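Local coordinates for NOL1/NOP2/sun family protein (Enterococcus faecium, PDB 3M4X) that probably transfers a methyl group to ribosomal RNA, as a member of the RsmB/RsmF (NOL1/NOP2/Sun) methyltransferase family with an RNA-binding PUA-like domain, at residues Q11-K14 against K15-L19; L300-H303 against G304-M308; T392-I395 against E396-P399. All blocks are in the same frame, centred on the assembly; numbering follows the deposited sequence.

In the fold
The three contacts come in series along the chain, and each is local. Interaction 1 is one stretch of helix 10-20, in the N-terminal RsmF family region. Interaction 2 follows at the end of strand 295-302, in the mixed sheet of the methyltransferase region. Interaction 3 is the loop between helix 386-390 and strand 400-403, where the chain enters the sheet of the PUA-like region. Between centres, 1 and 2 lie about 38 Å apart, 2 and 3 about 42 Å, and 1 and 3, across the chain's centre, about 57 Å. None touches another. Each thus belongs to a different part of the fold, and none bears directly on another.

Interaction 1 of 3, residues Q11-K14 against K15-L19; sequences QFIK and KYRLL
Phe12 and Tyr16 sit one turn apart on helix 10-20, and their rings pack together on its buried side. Four successive alpha-helical bonds hold this stretch: Lys15, Tyr16, Arg17 and Leu18 give their N-H to the carbonyls of Gln11, Phe12, Ile13 and Lys14. The one from Tyr16 N to Phe12 O measures 3.0 Å. Tyr16 CD1 lies over one face of the Phe12 ring, near its rim. The ring centroids are 4.7 Å apart and the planes meet at 44°, so the pair is neither a stack nor a T. Phe12 CE1 to Tyr16 CE1 is the close point, at 3.3 Å. With CG anti to the backbone N (chi1 174°), the Phe12 ring swings along the helix toward Tyr16. A quarter turn away, Ile13 and Arg17 run side by side. Ile13 CG2 rests on one face of the guanidinium, 3.5 Å from Arg17 CZ. Helix 24-33 packs on this element, with Phe27 and Leu31 against Phe12 and Phe28 against Ile13 and Arg17. Phe191 meets the Phe12 ring edge-to-face. Tyr16 also touches Phe237 and Ala238, and Lys15 NZ forms a salt bridge with Glu240, which ties the helix to the loop after strand 228-234.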
# COMPACT_ATOMS: atom_id res chain seq x y z
N GLN A 11 -1.30 8.25 33.42
CA GLN A 11 -2.73 8.16 33.13
C GLN A 11 -3.09 6.92 32.32
O GLN A 11 -4.17 6.34 32.48
CB GLN A 11 -3.22 9.43 32.42
CG GLN A 11 -3.06 10.69 33.24
CD GLN A 11 -3.58 10.54 34.65
OE1 GLN A 11 -2.84 10.72 35.62
NE2 GLN A 11 -4.86 10.19 34.78
N PHE A 12 -2.17 6.53 31.45
CA PHE A 12 -2.27 5.33 30.63
C PHE A 12 -2.19 4.08 31.49
O PHE A 12 -3.00 3.16 31.35
CB PHE A 12 -1.13 5.35 29.60
CG PHE A 12 -1.03 4.10 28.78
CD1 PHE A 12 -1.78 3.95 27.62
CD2 PHE A 12 -0.15 3.09 29.14
CE1 PHE A 12 -1.67 2.80 26.86
CE2 PHE A 12 -0.05 1.94 28.38
CZ PHE A 12 -0.81 1.80 27.24
N ILE A 13 -1.21 4.05 32.38
CA ILE A 13 -1.03 2.97 33.35
C ILE A 13 -2.28 2.72 34.20
O ILE A 13 -2.71 1.58 34.37
CB ILE A 13 0.21 3.24 34.24
CG1 ILE A 13 1.48 3.18 33.38
CG2 ILE A 13 0.31 2.24 35.38
CD1 ILE A 13 2.76 3.44 34.14
N LYS A 14 -2.89 3.79 34.72
CA LYS A 14 -4.13 3.66 35.48
C LYS A 14 -5.28 3.14 34.60
O LYS A 14 -6.02 2.23 34.99
CB LYS A 14 -4.54 5.00 36.10
CG LYS A 14 -3.46 5.72 36.91
CD LYS A 14 -4.05 6.89 37.70
CE LYS A 14 -3.14 8.13 37.71
NZ LYS A 14 -1.77 7.90 38.27
N LYS A 15 -5.43 3.72 33.42
CA LYS A 15 -6.52 3.34 32.53
C LYS A 15 -6.49 1.84 32.30
O LYS A 15 -7.49 1.15 32.49
CB LYS A 15 -6.43 4.10 31.20
CG LYS A 15 -7.58 3.87 30.21
CD LYS A 15 -7.53 4.91 29.10
CE LYS A 15 -8.75 4.82 28.17
NZ LYS A 15 -8.76 3.56 27.39
N TYR A 16 -5.32 1.33 31.92
CA TYR A 16 -5.18 -0.07 31.53
C TYR A 16 -5.01 -1.05 32.69
O TYR A 16 -5.25 -2.24 32.52
CB TYR A 16 -4.08 -0.22 30.47
CG TYR A 16 -4.56 0.26 29.11
CD1 TYR A 16 -4.32 1.55 28.68
CD2 TYR A 16 -5.30 -0.58 28.28
CE1 TYR A 16 -4.78 2.00 27.44
CE2 TYR A 16 -5.77 -0.13 27.03
CZ TYR A 16 -5.50 1.16 26.62
OH TYR A 16 -5.95 1.62 25.40
N ARG A 17 -4.61 -0.56 33.86
CA ARG A 17 -4.73 -1.34 35.09
C ARG A 17 -6.19 -1.72 35.31
O ARG A 17 -6.53 -2.88 35.51
CB ARG A 17 -4.25 -0.53 36.30
CG ARG A 17 -2.77 -0.53 36.49
CD ARG A 17 -2.42 -0.51 37.97
NE ARG A 17 -0.98 -0.48 38.18
CZ ARG A 17 -0.29 0.62 38.48
NH1 ARG A 17 -0.93 1.78 38.60
NH2 ARG A 17 1.02 0.56 38.66
N LEU A 18 -7.07 -0.72 35.26
CA LEU A 18 -8.50 -0.96 35.40
C LEU A 18 -9.11 -1.82 34.28
O LEU A 18 -9.93 -2.70 34.54
CB LEU A 18 -9.27 0.36 35.50
CG LEU A 18 -9.10 1.15 36.80
CD1 LEU A 18 -9.89 2.45 36.72
CD2 LEU A 18 -9.54 0.33 38.01
N LEU A 19 -8.71 -1.56 33.03
CA LEU A 19 -9.28 -2.27 31.89
C LEU A 19 -8.86 -3.73 31.85
O LEU A 19 -9.66 -4.61 31.53
CB LEU A 19 -8.87 -1.61 30.57
CG LEU A 19 -9.84 -0.76 29.75
CD1 LEU A 19 -11.29 -0.73 30.30
CD2 LEU A 19 -9.26 0.64 29.60

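Interaction 2 of 3, residues L300-H303 against G304-M308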
# COMPACT_ATOMS: atom_id res chain seq x y z
N LEU A 300 -16.64 -5.24 8.06
CA LEU A 300 -18.10 -5.10 8.05
C LEU A 300 -18.64 -5.11 6.63
O LEU A 300 -17.94 -4.75 5.69
CB LEU A 300 -18.51 -3.78 8.73
CG LEU A 300 -18.03 -3.68 10.18
CD1 LEU A 300 -16.81 -2.76 10.28
CD2 LEU A 300 -19.17 -3.20 11.08
N THR A 301 -19.90 -5.53 6.50
CA THR A 301 -20.60 -5.43 5.24
C THR A 301 -21.66 -4.33 5.32
O THR A 301 -22.42 -4.25 6.29
CB THR A 301 -21.29 -6.75 4.89
OG1 THR A 301 -20.32 -7.79 4.72
CG2 THR A 301 -22.08 -6.61 3.61
N PHE A 302 -21.71 -3.49 4.30
CA PHE A 302 -22.71 -2.44 4.21
C PHE A 302 -23.91 -2.92 3.38
O PHE A 302 -23.73 -3.44 2.29
CB PHE A 302 -22.08 -1.20 3.57
CG PHE A 302 -23.04 -0.11 3.24
CD1 PHE A 302 -23.62 0.66 4.24
CD2 PHE A 302 -23.36 0.17 1.91
CE1 PHE A 302 -24.50 1.68 3.94
CE2 PHE A 302 -24.25 1.18 1.61
CZ PHE A 302 -24.81 1.94 2.62
N HIS A 303 -25.12 -2.73 3.90
CA HIS A 303 -26.32 -3.24 3.22
C HIS A 303 -27.25 -2.15 2.71
O HIS A 303 -28.33 -2.43 2.18
CB HIS A 303 -27.07 -4.21 4.13
CG HIS A 303 -26.24 -5.38 4.56
ND1 HIS A 303 -26.16 -6.53 3.81
CD2 HIS A 303 -25.42 -5.55 5.62
CE1 HIS A 303 -25.34 -7.38 4.41
NE2 HIS A 303 -24.88 -6.81 5.51
N GLY A 304 -26.83 -0.90 2.87
CA GLY A 304 -27.63 0.20 2.38
C GLY A 304 -27.43 0.39 0.88
O GLY A 304 -26.82 -0.46 0.21
N GLN A 305 -27.94 1.49 0.36
CA GLN A 305 -27.82 1.79 -1.06
C GLN A 305 -27.51 3.27 -1.19
O GLN A 305 -28.41 4.10 -1.10
CB GLN A 305 -29.14 1.47 -1.76
CG GLN A 305 -29.03 0.67 -3.03
CD GLN A 305 -28.59 1.51 -4.20
OE1 GLN A 305 -27.43 1.92 -4.28
NE2 GLN A 305 -29.51 1.78 -5.12
N ASN A 306 -26.24 3.60 -1.39
CA ASN A 306 -25.84 5.00 -1.42
C ASN A 306 -26.27 5.77 -2.67
O ASN A 306 -26.40 5.20 -3.75
CB ASN A 306 -24.34 5.15 -1.21
CG ASN A 306 -23.94 4.90 0.23
OD1 ASN A 306 -23.13 4.02 0.52
ND2 ASN A 306 -24.52 5.66 1.13
N GLN A 307 -26.48 7.07 -2.48
CA GLN A 307 -26.78 8.00 -3.57
C GLN A 307 -25.70 7.98 -4.63
O GLN A 307 -24.52 8.13 -4.33
CB GLN A 307 -26.90 9.42 -3.01
CG GLN A 307 -27.92 9.59 -1.90
CD GLN A 307 -29.34 9.71 -2.41
OE1 GLN A 307 -29.59 9.63 -3.62
NE2 GLN A 307 -30.29 9.90 -1.50
N MSE A 308 -26.09 7.81 -5.88
CA MSE A 308 -25.14 7.86 -6.97
C MSE A 308 -25.57 8.93 -7.96
O MSE A 308 -26.48 8.73 -8.76
CB MSE A 308 -25.03 6.50 -7.63
CG MSE A 308 -23.64 6.18 -8.13
SE MSE A 308 -23.35 4.26 -8.25
CE MSE A 308 -21.67 4.25 -9.25
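Phe302 is extended at the end of strand 295-302, but His303 departs from that geometry (psi 4°), and the chain bends to bring the backbone of Gly304 against the Phe302 ring. Gly304 N lies over the centre of the ring, 3.4 Å above its plane. The N-H direction implied by the backbone leads toward the ring, which is consistent with an N-H...pi contact. Gly304 CA comes over the same face, 3.3 Å from Phe302 CZ. As glycine has no side chain, its backbone can lie this close. The ring reaches forward along the chain because CG stands anti to the backbone N, at chi1 172°.

Asn306 approaches the far end of the ring. Its CG is 3.9 Å from Phe302 CZ, and its amide plane is almost parallel to the ring plane, 2° away. The contact is oblique, and the amide orientation is doubtful in the model. His303 turns the other way and takes part through its backbone. On the neighbouring strand 255-258, Thr256 OG1 is hydrogen-bonded to His303 NE2, and Val255 packs on Phe302.

The contact therefore joins an aromatic ring to the polar backbone of the loop that leaves the strand. A pi face has partial negative character and would weakly favour the amide N-H of Gly304. The carbonyl of the same residue has a conventional donor instead, as Gly304 O is hydrogen-bonded to Asn226 ND2.

Interaction 3 of 3, residues T392-I395 against E396-P399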
# COMPACT_ATOMS: atom_id res chain seq x y z
N THR A 392 6.85 -4.64 -15.42
CA THR A 392 7.00 -5.70 -16.41
C THR A 392 6.80 -7.03 -15.71
O THR A 392 7.40 -7.27 -14.67
CB THR A 392 8.41 -5.72 -17.03
OG1 THR A 392 8.69 -4.46 -17.63
CG2 THR A 392 8.50 -6.81 -18.10
N LYS A 393 5.97 -7.89 -16.29
CA LYS A 393 5.77 -9.21 -15.71
C LYS A 393 6.33 -10.33 -16.58
O LYS A 393 6.68 -11.39 -16.09
CB LYS A 393 4.28 -9.44 -15.39
CG LYS A 393 3.33 -8.43 -16.01
CD LYS A 393 2.13 -8.17 -15.11
CE LYS A 393 1.08 -7.31 -15.81
NZ LYS A 393 -0.13 -7.10 -14.95
N LYS A 394 6.42 -10.09 -17.87
CA LYS A 394 6.73 -11.12 -18.84
C LYS A 394 8.04 -10.75 -19.53
O LYS A 394 8.08 -9.96 -20.46
CB LYS A 394 5.59 -11.26 -19.86
CG LYS A 394 5.29 -9.96 -20.64
CD LYS A 394 4.79 -8.82 -19.73
CE LYS A 394 5.22 -7.45 -20.25
NZ LYS A 394 4.73 -6.33 -19.40
N ILE A 395 9.12 -11.32 -19.04
CA ILE A 395 10.44 -10.91 -19.48
C ILE A 395 10.86 -11.58 -20.81
O ILE A 395 11.74 -11.09 -21.51
CB ILE A 395 11.44 -11.13 -18.34
CG1 ILE A 395 11.74 -9.79 -17.66
CG2 ILE A 395 12.69 -11.81 -18.80
CD1 ILE A 395 12.71 -9.92 -16.51
N GLU A 396 10.20 -12.67 -21.16
CA GLU A 396 10.49 -13.37 -22.41
C GLU A 396 10.07 -12.56 -23.64
O GLU A 396 10.56 -12.81 -24.74
CB GLU A 396 9.80 -14.74 -22.45
CG GLU A 396 8.30 -14.71 -22.21
CD GLU A 396 7.93 -14.93 -20.75
OE1 GLU A 396 8.50 -14.26 -19.85
OE2 GLU A 396 7.07 -15.80 -20.49
N ASN A 397 9.19 -11.59 -23.43
CA ASN A 397 8.48 -10.94 -24.51
C ASN A 397 9.09 -9.63 -24.98
O ASN A 397 8.71 -9.11 -26.03
CB ASN A 397 7.03 -10.66 -24.08
CG ASN A 397 6.22 -11.93 -23.91
OD1 ASN A 397 6.47 -12.94 -24.57
ND2 ASN A 397 5.22 -11.88 -23.03
N ILE A 398 10.01 -9.07 -24.20
CA ILE A 398 10.55 -7.74 -24.50
C ILE A 398 12.07 -7.77 -24.60
O ILE A 398 12.71 -8.69 -24.09
CB ILE A 398 10.18 -6.74 -23.40
CG1 ILE A 398 10.83 -7.17 -22.09
CG2 ILE A 398 8.66 -6.63 -23.24
CD1 ILE A 398 10.37 -6.37 -20.94
N PRO A 399 12.66 -6.75 -25.26
CA PRO A 399 14.12 -6.62 -25.37
C PRO A 399 14.75 -6.39 -24.00
O PRO A 399 14.45 -5.41 -23.31
CB PRO A 399 14.31 -5.39 -26.27
CG PRO A 399 13.03 -5.27 -27.02
CD PRO A 399 11.96 -5.71 -26.03
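Thr392 and Ile398 reach toward each other tip to tip across the bend of the 392-399 loop. The methyl groups meet end on: Thr392 CG2 is 3.4 Å from Ile398 CD1, tighter than usual van der Waals contact. Ile398 gets there by placing CG1 between its backbone N and carbonyl carbon (chi1 64°), with the chain then extended to CD1. Thr392 turns its methyl to Ile398, while its OG1 is hydrogen-bonded to Ala389 O and Leu388 O at the end of the preceding helix, which fixes the rotation of the side chain.

Lys394 and Asn397 cross at about a right angle. The amide nitrogen of Asn397 lies against the aliphatic root of the lysine, with ND2 at 3.1 Å from Lys394 CG and 3.3 Å from Lys394 CB. The contact is close, but it is made with carbon. The lysine chain bends at chi2 and again at chi3, and its end leads away from the 396-399 part.

Glu396 folds back over the bend. Its OE1 is 3.1 Å from Ile395 N, but the angle is too poor for a hydrogen bond. Ile395 O and Asn397 N, 3.2 Å apart, are also badly aligned. Between the two halves of the bend the contact is van der Waals packing.

The loop connects helix 386-390 to strand 400-403, at the edge of a five-stranded sheet. On the adjacent strand 426-430, Leu427 packs against Thr392, Ile395 and Ile398 and shares a backbone hydrogen bond with Pro399, where the chain joins the sheet. Phe337, in the loop after helix 324-336, touches Ile398 and Pro399.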